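Local coordinates for glutathione S-transferase 1 (PDB 4Q5F), which conjugates reduced glutathione to a wide range of hydrophobic electrophiles and can also act as a glutathione peroxidase, at residues B[195-198]-B[199-203]; B[163-166]-B[167-171]. All coordinates share one frame; numbering follows the deposited sequence.

Contact 1 (B[195-198]-B[199-203])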
loop_
_atom_site.group_PDB
_atom_site.type_symbol
_atom_site.label_atom_id
_atom_site.label_comp_id
_atom_site.label_asym_id
_atom_site.label_seq_id
_atom_site.Cartn_x
_atom_site.Cartn_y
_atom_site.Cartn_z
ATOM N N LYS B 195 -3.895 21.660 12.726
ATOM C CA LYS B 195 -4.570 22.601 11.839
ATOM C C LYS B 195 -5.030 21.885 10.575
ATOM O O LYS B 195 -6.165 22.047 10.127
ATOM C CB LYS B 195 -3.636 23.752 11.457
ATOM C CG LYS B 195 -3.360 24.744 12.574
ATOM C CD LYS B 195 -2.735 26.031 12.037
ATOM C CE LYS B 195 -1.220 25.926 11.957
ATOM N NZ LYS B 195 -0.575 27.067 11.244
ATOM N N TYR B 196 -4.119 21.100 10.008
ATOM C CA TYR B 196 -4.369 20.320 8.800
ATOM C C TYR B 196 -5.610 19.442 8.941
ATOM O O TYR B 196 -6.432 19.361 8.028
ATOM C CB TYR B 196 -3.129 19.474 8.509
ATOM C CG TYR B 196 -3.292 18.373 7.488
ATOM C CD1 TYR B 196 -3.711 18.647 6.193
ATOM C CD2 TYR B 196 -2.983 17.058 7.812
ATOM C CE1 TYR B 196 -3.840 17.636 5.258
ATOM C CE2 TYR B 196 -3.108 16.045 6.886
ATOM C CZ TYR B 196 -3.535 16.339 5.612
ATOM O OH TYR B 196 -3.656 15.328 4.690
ATOM N N ILE B 197 -5.745 18.797 10.093
ATOM C CA ILE B 197 -6.905 17.957 10.375
ATOM C C ILE B 197 -8.153 18.812 10.583
ATOM O O ILE B 197 -9.242 18.437 10.154
ATOM C CB ILE B 197 -6.656 17.070 11.616
ATOM C CG1 ILE B 197 -5.521 16.085 11.330
ATOM C CG2 ILE B 197 -7.914 16.296 12.006
ATOM C CD1 ILE B 197 -4.945 15.433 12.568
ATOM N N GLU B 198 -7.990 19.957 11.239
ATOM C CA GLU B 198 -9.104 20.870 11.473
ATOM C C GLU B 198 -9.646 21.386 10.144
ATOM O O GLU B 198 -10.856 21.460 9.937
ATOM C CB GLU B 198 -8.651 22.051 12.333
ATOM C CG GLU B 198 -9.789 22.927 12.836
ATOM C CD GLU B 198 -9.304 24.265 13.367
ATOM O OE1 GLU B 198 -8.913 25.125 12.548
ATOM O OE2 GLU B 198 -9.306 24.456 14.602
ATOM N N HIS B 199 -8.731 21.739 9.244
ATOM C CA HIS B 199 -9.089 22.307 7.949
ATOM C C HIS B 199 -9.921 21.340 7.107
ATOM O O HIS B 199 -11.050 21.652 6.730
ATOM C CB HIS B 199 -7.821 22.698 7.185
ATOM C CG HIS B 199 -8.084 23.335 5.854
ATOM N ND1 HIS B 199 -7.730 24.633 5.569
ATOM C CD2 HIS B 199 -8.664 22.844 4.730
ATOM C CE1 HIS B 199 -8.081 24.921 4.326
ATOM N NE2 HIS B 199 -8.649 23.855 3.798
ATOM N N VAL B 200 -9.349 20.177 6.808
ATOM C CA VAL B 200 -9.991 19.186 5.947
ATOM C C VAL B 200 -11.389 18.835 6.449
ATOM O O VAL B 200 -12.326 18.710 5.664
ATOM C CB VAL B 200 -9.139 17.895 5.858
ATOM C CG1 VAL B 200 -9.850 16.804 5.027
ATOM C CG2 VAL B 200 -7.748 18.217 5.298
ATOM N N ARG B 201 -11.527 18.687 7.761
ATOM C CA ARG B 201 -12.792 18.264 8.347
ATOM C C ARG B 201 -13.778 19.421 8.486
ATOM O O ARG B 201 -14.940 19.215 8.842
ATOM C CB ARG B 201 -12.540 17.582 9.692
ATOM C CG ARG B 201 -11.918 16.202 9.534
ATOM C CD ARG B 201 -11.167 15.752 10.772
ATOM N NE ARG B 201 -12.051 15.490 11.903
ATOM C CZ ARG B 201 -12.764 14.379 12.056
ATOM N NH1 ARG B 201 -12.718 13.417 11.141
ATOM N NH2 ARG B 201 -13.537 14.230 13.123
ATOM N N GLU B 202 -13.314 20.634 8.198
ATOM C CA GLU B 202 -14.190 21.801 8.146
ATOM C C GLU B 202 -14.672 22.065 6.721
ATOM O O GLU B 202 -15.473 22.971 6.492
ATOM C CB GLU B 202 -13.485 23.036 8.712
ATOM C CG GLU B 202 -13.522 23.111 10.231
ATOM C CD GLU B 202 -12.763 24.302 10.782
ATOM O OE1 GLU B 202 -12.185 25.065 9.978
ATOM O OE2 GLU B 202 -12.747 24.476 12.018
ATOM N N LEU B 203 -14.182 21.276 5.766
ATOM C CA LEU B 203 -14.711 21.325 4.406
ATOM C C LEU B 203 -16.208 21.017 4.462
ATOM O O LEU B 203 -16.608 20.061 5.127
ATOM C CB LEU B 203 -13.996 20.316 3.506
ATOM C CG LEU B 203 -12.556 20.649 3.104
ATOM C CD1 LEU B 203 -11.892 19.446 2.451
ATOM C CD2 LEU B 203 -12.523 21.847 2.163
#
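His199 N reaches back to Lys195 O at 2.7 Å, and Val200 N to Tyr196 O at 3.3 Å with an almost straight N-H approach of 176°. The third bond of the series, Arg201 N to Ile197 O, is weak. Glu202 N also bonds three residues back, to His199 O at 2.9 Å, as the chain turns toward Leu203, the N-cap of helix 204-212. Tyr196 and Val200 lie side by side on the buried flank, where Val200 CG2 comes within 4.0 Å of Tyr196 CE1 and also lies close to the Tyr196 carbonyl oxygen. The short, branched valine suits this buried flank, packing beside the ring and on Thr173, while the tyrosine hydroxyl reaches out to Asp169. This flank of helix 191-201 packs on helix 167-182, with Ile197 on Leu176, within the all-helical C-terminal domain of the glutathione transferase fold. Further round, Ile197 CG2 meets Arg201 CD at 3.5 Å. The arginine serves here through its aliphatic stem; a bend at chi3 (68°) redirects the guanidinium, which makes a long, weak ion pair with Asp174. The exposed side holds Glu198 and Glu202, whose chains run at a slant to each other with carboxylate planes only 13° apart. Glu202 OE2 lies 3.4 Å from Glu198 CG and 3.9 Å from Glu198 OE1. The like charges probably disfavour one another, a cost that solvent can reduce at this surface. His199, with CG anti to its own nitrogen, carries its ring away from the preceding turn to meet Tyr159 at about a right angle.

Contact 2 (B[163-166]-B[167-171])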
loop_
_atom_site.group_PDB
_atom_site.type_symbol
_atom_site.label_atom_id
_atom_site.label_comp_id
_atom_site.label_asym_id
_atom_site.label_seq_id
_atom_site.Cartn_x
_atom_site.Cartn_y
_atom_site.Cartn_z
ATOM N N LYS B 163 -2.875 22.562 -4.128
ATOM C CA LYS B 163 -3.597 23.636 -3.451
ATOM C C LYS B 163 -5.039 23.262 -3.111
ATOM O O LYS B 163 -5.765 24.063 -2.520
ATOM C CB LYS B 163 -3.590 24.894 -4.322
ATOM N N SER B 164 -5.453 22.054 -3.487
ATOM C CA SER B 164 -6.799 21.573 -3.180
ATOM C C SER B 164 -6.760 20.159 -2.604
ATOM O O SER B 164 -5.777 19.435 -2.768
ATOM C CB SER B 164 -7.688 21.611 -4.425
ATOM O OG SER B 164 -7.258 20.672 -5.395
ATOM N N VAL B 165 -7.844 19.777 -1.936
ATOM C CA VAL B 165 -7.921 18.508 -1.222
ATOM C C VAL B 165 -7.788 17.305 -2.159
ATOM O O VAL B 165 -8.241 17.346 -3.304
ATOM C CB VAL B 165 -9.252 18.410 -0.424
ATOM C CG1 VAL B 165 -10.430 18.076 -1.345
ATOM C CG2 VAL B 165 -9.138 17.393 0.697
ATOM N N THR B 166 -7.156 16.244 -1.663
ATOM C CA THR B 166 -7.056 14.979 -2.388
ATOM C C THR B 166 -7.592 13.845 -1.515
ATOM O O THR B 166 -7.898 14.050 -0.341
ATOM C CB THR B 166 -5.602 14.661 -2.793
ATOM O OG1 THR B 166 -4.801 14.472 -1.619
ATOM C CG2 THR B 166 -5.017 15.787 -3.636
ATOM N N TRP B 167 -7.701 12.649 -2.085
ATOM C CA TRP B 167 -8.265 11.519 -1.354
ATOM C C TRP B 167 -7.374 11.099 -0.190
ATOM O O TRP B 167 -7.864 10.603 0.823
ATOM C CB TRP B 167 -8.512 10.328 -2.287
ATOM C CG TRP B 167 -7.276 9.769 -2.934
ATOM C CD1 TRP B 167 -6.788 10.075 -4.171
ATOM C CD2 TRP B 167 -6.380 8.794 -2.384
ATOM N NE1 TRP B 167 -5.646 9.356 -4.424
ATOM C CE2 TRP B 167 -5.375 8.561 -3.341
ATOM C CE3 TRP B 167 -6.333 8.097 -1.172
ATOM C CZ2 TRP B 167 -4.331 7.663 -3.126
ATOM C CZ3 TRP B 167 -5.296 7.206 -0.962
ATOM C CH2 TRP B 167 -4.310 6.996 -1.933
ATOM N N ALA B 168 -6.068 11.303 -0.331
ATOM C CA ALA B 168 -5.134 10.985 0.742
ATOM C C ALA B 168 -5.399 11.879 1.945
ATOM O O ALA B 168 -5.327 11.431 3.089
ATOM C CB ALA B 168 -3.700 11.144 0.266
ATOM N N ASP B 169 -5.711 13.144 1.680
ATOM C CA ASP B 169 -6.024 14.090 2.745
ATOM C C ASP B 169 -7.243 13.635 3.539
ATOM O O ASP B 169 -7.244 13.669 4.769
ATOM C CB ASP B 169 -6.280 15.482 2.166
ATOM C CG ASP B 169 -5.055 16.071 1.490
ATOM O OD1 ASP B 169 -3.967 16.055 2.104
ATOM O OD2 ASP B 169 -5.181 16.549 0.341
ATOM N N LEU B 170 -8.280 13.209 2.825
ATOM C CA LEU B 170 -9.535 12.810 3.452
ATOM C C LEU B 170 -9.364 11.600 4.370
ATOM O O LEU B 170 -9.877 11.579 5.489
ATOM C CB LEU B 170 -10.582 12.496 2.380
ATOM C CG LEU B 170 -10.927 13.638 1.418
ATOM C CD1 LEU B 170 -11.869 13.150 0.329
ATOM C CD2 LEU B 170 -11.538 14.813 2.166
ATOM N N VAL B 171 -8.642 10.592 3.891
ATOM C CA VAL B 171 -8.477 9.350 4.638
ATOM C C VAL B 171 -7.520 9.528 5.813
ATOM O O VAL B 171 -7.775 9.033 6.911
ATOM C CB VAL B 171 -7.961 8.213 3.729
ATOM C CG1 VAL B 171 -7.763 6.924 4.525
ATOM C CG2 VAL B 171 -8.930 7.977 2.581
#
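Asp169 turns its carboxylate back at a slant to Thr166, the N-cap of helix 167-182. Asp169 OD2 accepts the Thr166 N-H through its anti lone pair, at 2.8 Å and with an N-H angle of 150°. The same OD2 lies 2.9 Å from Thr166 OG1. The first torsion of Asp169 (-64°) holds CG beside the backbone nitrogen and opposite the carbonyl carbon, directing the carboxylate back to the Thr166 N-H. A short acidic side chain suits the place: it ties down a buried backbone N-H, and the positive end of the helix dipole would favour its charge. Threonine, a small hydroxyl residue, is a usual N-cap. The other oxygen, OD1, is engaged by Tyr196 OH and, weakly, by Met160 N. The apolar partners Val165 and Leu170 meet at about a right angle, Val165 CG2 touching Leu170 CD2 at 3.8 Å. Val165 and Asp169 run past one another in opposite senses, with Val165 CG2 3.7 Å from Asp169 CB. Leu170 N completes the turn on Thr166 O at 3.3 Å. Next to the cap, Trp167 takes a chi1 of 62° that sends its indole away from the loop, into an edge-to-face contact with Phe104 and to within about 10 Å of bound glutathione. With Asp169 at N3 accepting the N-H of the N-cap residue, this is one half of a capping box; Val165 before the cap and Leu170 at N4, apolar as their buried setting favours, add the hydrophobic staple, a pairing familiar at this buried helix of glutathione transferases.

The two contacts, their centres about 10 Å apart, secure consecutive helices of the C-terminal domain: contact 2 starts helix 167-182, and contact 1 lies near the end of helix 191-201. Contact 2 is buried and works by capping, with a carboxylate gripping backbone and a hydrophobic staple beside it. Contact 1 is only partly buried, apolar inward and charged outward, and rests mainly on main-chain bonds. They touch directly. Tyr196 OH lies 2.7 Å from Asp169 OD1, a probable hydrogen bond joining the two helices, while Val200 CG1 meets Leu170 CD2 and Leu203 CD1 meets Val165 CG2, each at 3.9 Å, extending the staple's apolar patch to the second helix.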